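PDB 3W56: C2 domain protein from Scophthalmus maximus, which binds calcium ions through a C2 domain, a module that in its relatives commonly docks onto phospholipid membranes. Local coordinates for residues R85-D90 against L99-R104. Numbering follows the deposited sequence.
Sequences RLEVHD and LGVCQR
Leu86 and Cys102 pair through both backbone amides, Leu86 N to Cys102 O at 2.8 Å and Cys102 N to Leu86 O at 2.9 Å, and mark the tight side of this contact. Leu86 and Val88 point into the core of the domain, where Leu123 of strand 122-130 meets them; Cys102 on the same face is disulfide-bonded to Cys115, tying the two sheets together. The segments form an antiparallel hairpin at the edge of one sheet of the C2 beta sandwich, and a classic beta bulge interrupts its register: Leu99 and Gly100 both face Val88, whose O takes Leu99 N at 2.6 Å and Gly100 N only weakly. From within the bulge, Leu99 CD1 reaches CB of Asp90, a calcium-binding residue whose ion is absent here and whose OD1 accepts a hydrogen bond from Asp43 N.

The face carrying Arg85, Glu87 and Val101 is more polar and loosens toward its rim at Gln103. With CG anti to its backbone N (chi1 168°), Arg85 runs out extended and lays one guanidinium face over Val101 CG1, while NE and NH2 grip Glu87 OE2 side-on; His89 NE2 donates to Glu87 OE1 at 2.9 Å. An alanine at Arg85 would probably leave Glu87 OE2 without its two guanidinium donors and uncover Val101 CG1. Toward solvent, Arg85 NH1 reaches exposed Gln103 OE1 by a weak 3.4 Å bond.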
loop_
_atom_site.group_PDB
_atom_site.type_symbol
_atom_site.label_atom_id
_atom_site.label_comp_id
_atom_site.label_asym_id
_atom_site.label_seq_id
_atom_site.Cartn_x
_atom_site.Cartn_y
_atom_site.Cartn_z
ATOM N N ARG A 85 -1.979 0.874 -7.380
ATOM C CA ARG A 85 -0.554 0.994 -7.184
ATOM C C ARG A 85 -0.219 1.373 -5.717
ATOM O O ARG A 85 -0.750 2.361 -5.108
ATOM C CB ARG A 85 -0.011 2.060 -8.190
ATOM C CG ARG A 85 1.381 2.485 -7.923
ATOM C CD ARG A 85 1.689 3.733 -8.741
ATOM N NE ARG A 85 3.062 4.191 -8.557
ATOM C CZ ARG A 85 4.083 3.807 -9.323
ATOM N NH1 ARG A 85 3.877 2.947 -10.320
ATOM N NH2 ARG A 85 5.316 4.291 -9.110
ATOM N N LEU A 86 0.701 0.604 -5.165
ATOM C CA LEU A 86 1.087 0.725 -3.770
ATOM C C LEU A 86 2.556 1.010 -3.761
ATOM O O LEU A 86 3.351 0.326 -4.365
ATOM C CB LEU A 86 0.758 -0.546 -2.980
ATOM C CG LEU A 86 -0.702 -0.943 -2.952
ATOM C CD1 LEU A 86 -0.959 -2.176 -2.024
ATOM C CD2 LEU A 86 -1.619 0.143 -2.477
ATOM N N GLU A 87 2.926 2.067 -3.074
ATOM C CA GLU A 87 4.329 2.285 -2.881
ATOM C C GLU A 87 4.622 2.264 -1.391
ATOM O O GLU A 87 3.928 2.948 -0.607
ATOM C CB GLU A 87 4.765 3.602 -3.511
ATOM C CG GLU A 87 4.361 3.756 -4.949
ATOM C CD GLU A 87 4.636 5.145 -5.459
ATOM O OE1 GLU A 87 5.190 5.951 -4.674
ATOM O OE2 GLU A 87 4.256 5.430 -6.621
ATOM N N VAL A 88 5.680 1.554 -1.035
ATOM C CA VAL A 88 6.185 1.547 0.333
ATOM C C VAL A 88 7.406 2.473 0.398
ATOM O O VAL A 88 8.377 2.297 -0.356
ATOM C CB VAL A 88 6.524 0.140 0.798
ATOM C CG1 VAL A 88 7.183 0.198 2.166
ATOM C CG2 VAL A 88 5.234 -0.732 0.801
ATOM N N HIS A 89 7.357 3.445 1.291
ATOM C CA HIS A 89 8.484 4.395 1.463
ATOM C C HIS A 89 9.033 4.402 2.856
ATOM O O HIS A 89 8.369 4.038 3.829
ATOM C CB HIS A 89 8.067 5.821 1.159
ATOM C CG HIS A 89 7.634 6.031 -0.241
ATOM N ND1 HIS A 89 8.417 6.695 -1.179
ATOM C CD2 HIS A 89 6.493 5.691 -0.878
ATOM C CE1 HIS A 89 7.768 6.737 -2.328
ATOM N NE2 HIS A 89 6.590 6.142 -2.171
ATOM N N ASP A 90 10.269 4.843 2.949
ATOM C CA ASP A 90 10.959 4.984 4.217
ATOM C C ASP A 90 11.134 6.453 4.432
ATOM O O ASP A 90 11.771 7.127 3.611
ATOM C CB ASP A 90 12.276 4.262 4.081
ATOM C CG ASP A 90 13.091 4.259 5.357
ATOM O OD1 ASP A 90 12.680 4.914 6.375
ATOM O OD2 ASP A 90 14.150 3.579 5.328
ATOM N N LEU A 99 10.805 2.069 -1.275
ATOM C CA LEU A 99 11.277 0.730 -0.904
ATOM C C LEU A 99 10.766 -0.328 -1.862
ATOM O O LEU A 99 11.399 -1.382 -2.071
ATOM C CB LEU A 99 10.831 0.409 0.528
ATOM C CG LEU A 99 11.467 1.332 1.566
ATOM C CD1 LEU A 99 11.127 0.856 3.005
ATOM C CD2 LEU A 99 12.982 1.425 1.340
ATOM N N GLY A 100 9.634 -0.044 -2.503
ATOM C CA GLY A 100 9.123 -0.999 -3.471
ATOM C C GLY A 100 7.842 -0.504 -4.040
ATOM O O GLY A 100 7.167 0.352 -3.431
ATOM N N VAL A 101 7.536 -0.955 -5.242
ATOM C CA VAL A 101 6.260 -0.576 -5.881
ATOM C C VAL A 101 5.484 -1.818 -6.330
ATOM O O VAL A 101 6.068 -2.779 -6.870
ATOM C CB VAL A 101 6.491 0.364 -7.071
ATOM C CG1 VAL A 101 5.238 0.493 -7.962
ATOM C CG2 VAL A 101 6.881 1.715 -6.566
ATOM N N CYS A 102 4.182 -1.830 -6.105
ATOM C CA CYS A 102 3.382 -2.860 -6.749
ATOM C C CYS A 102 2.163 -2.326 -7.442
ATOM O O CYS A 102 1.496 -1.344 -7.001
ATOM C CB CYS A 102 3.047 -4.007 -5.818
ATOM S SG CYS A 102 4.580 -4.740 -5.306
ATOM N N GLN A 103 1.917 -2.962 -8.568
ATOM C CA GLN A 103 0.859 -2.614 -9.479
ATOM C C GLN A 103 0.022 -3.836 -9.768
ATOM O O GLN A 103 0.544 -4.945 -10.043
ATOM C CB GLN A 103 1.465 -2.108 -10.767
ATOM C CG GLN A 103 2.134 -0.759 -10.611
ATOM C CD GLN A 103 2.394 -0.104 -11.960
ATOM O OE1 GLN A 103 1.900 0.993 -12.231
ATOM N NE2 GLN A 103 3.160 -0.786 -12.816
ATOM N N ARG A 104 -1.282 -3.638 -9.730
ATOM C CA ARG A 104 -2.211 -4.735 -9.900
ATOM C C ARG A 104 -3.533 -4.245 -10.501
ATOM O O ARG A 104 -4.079 -3.256 -10.041
ATOM C CB ARG A 104 -2.477 -5.326 -8.530
ATOM C CG ARG A 104 -3.585 -6.275 -8.496
ATOM C CD ARG A 104 -3.575 -6.950 -7.186
ATOM N NE ARG A 104 -2.305 -7.578 -6.846
ATOM C CZ ARG A 104 -1.813 -8.675 -7.452
ATOM N NH1 ARG A 104 -2.492 -9.265 -8.439
ATOM N NH2 ARG A 104 -0.644 -9.201 -7.058
#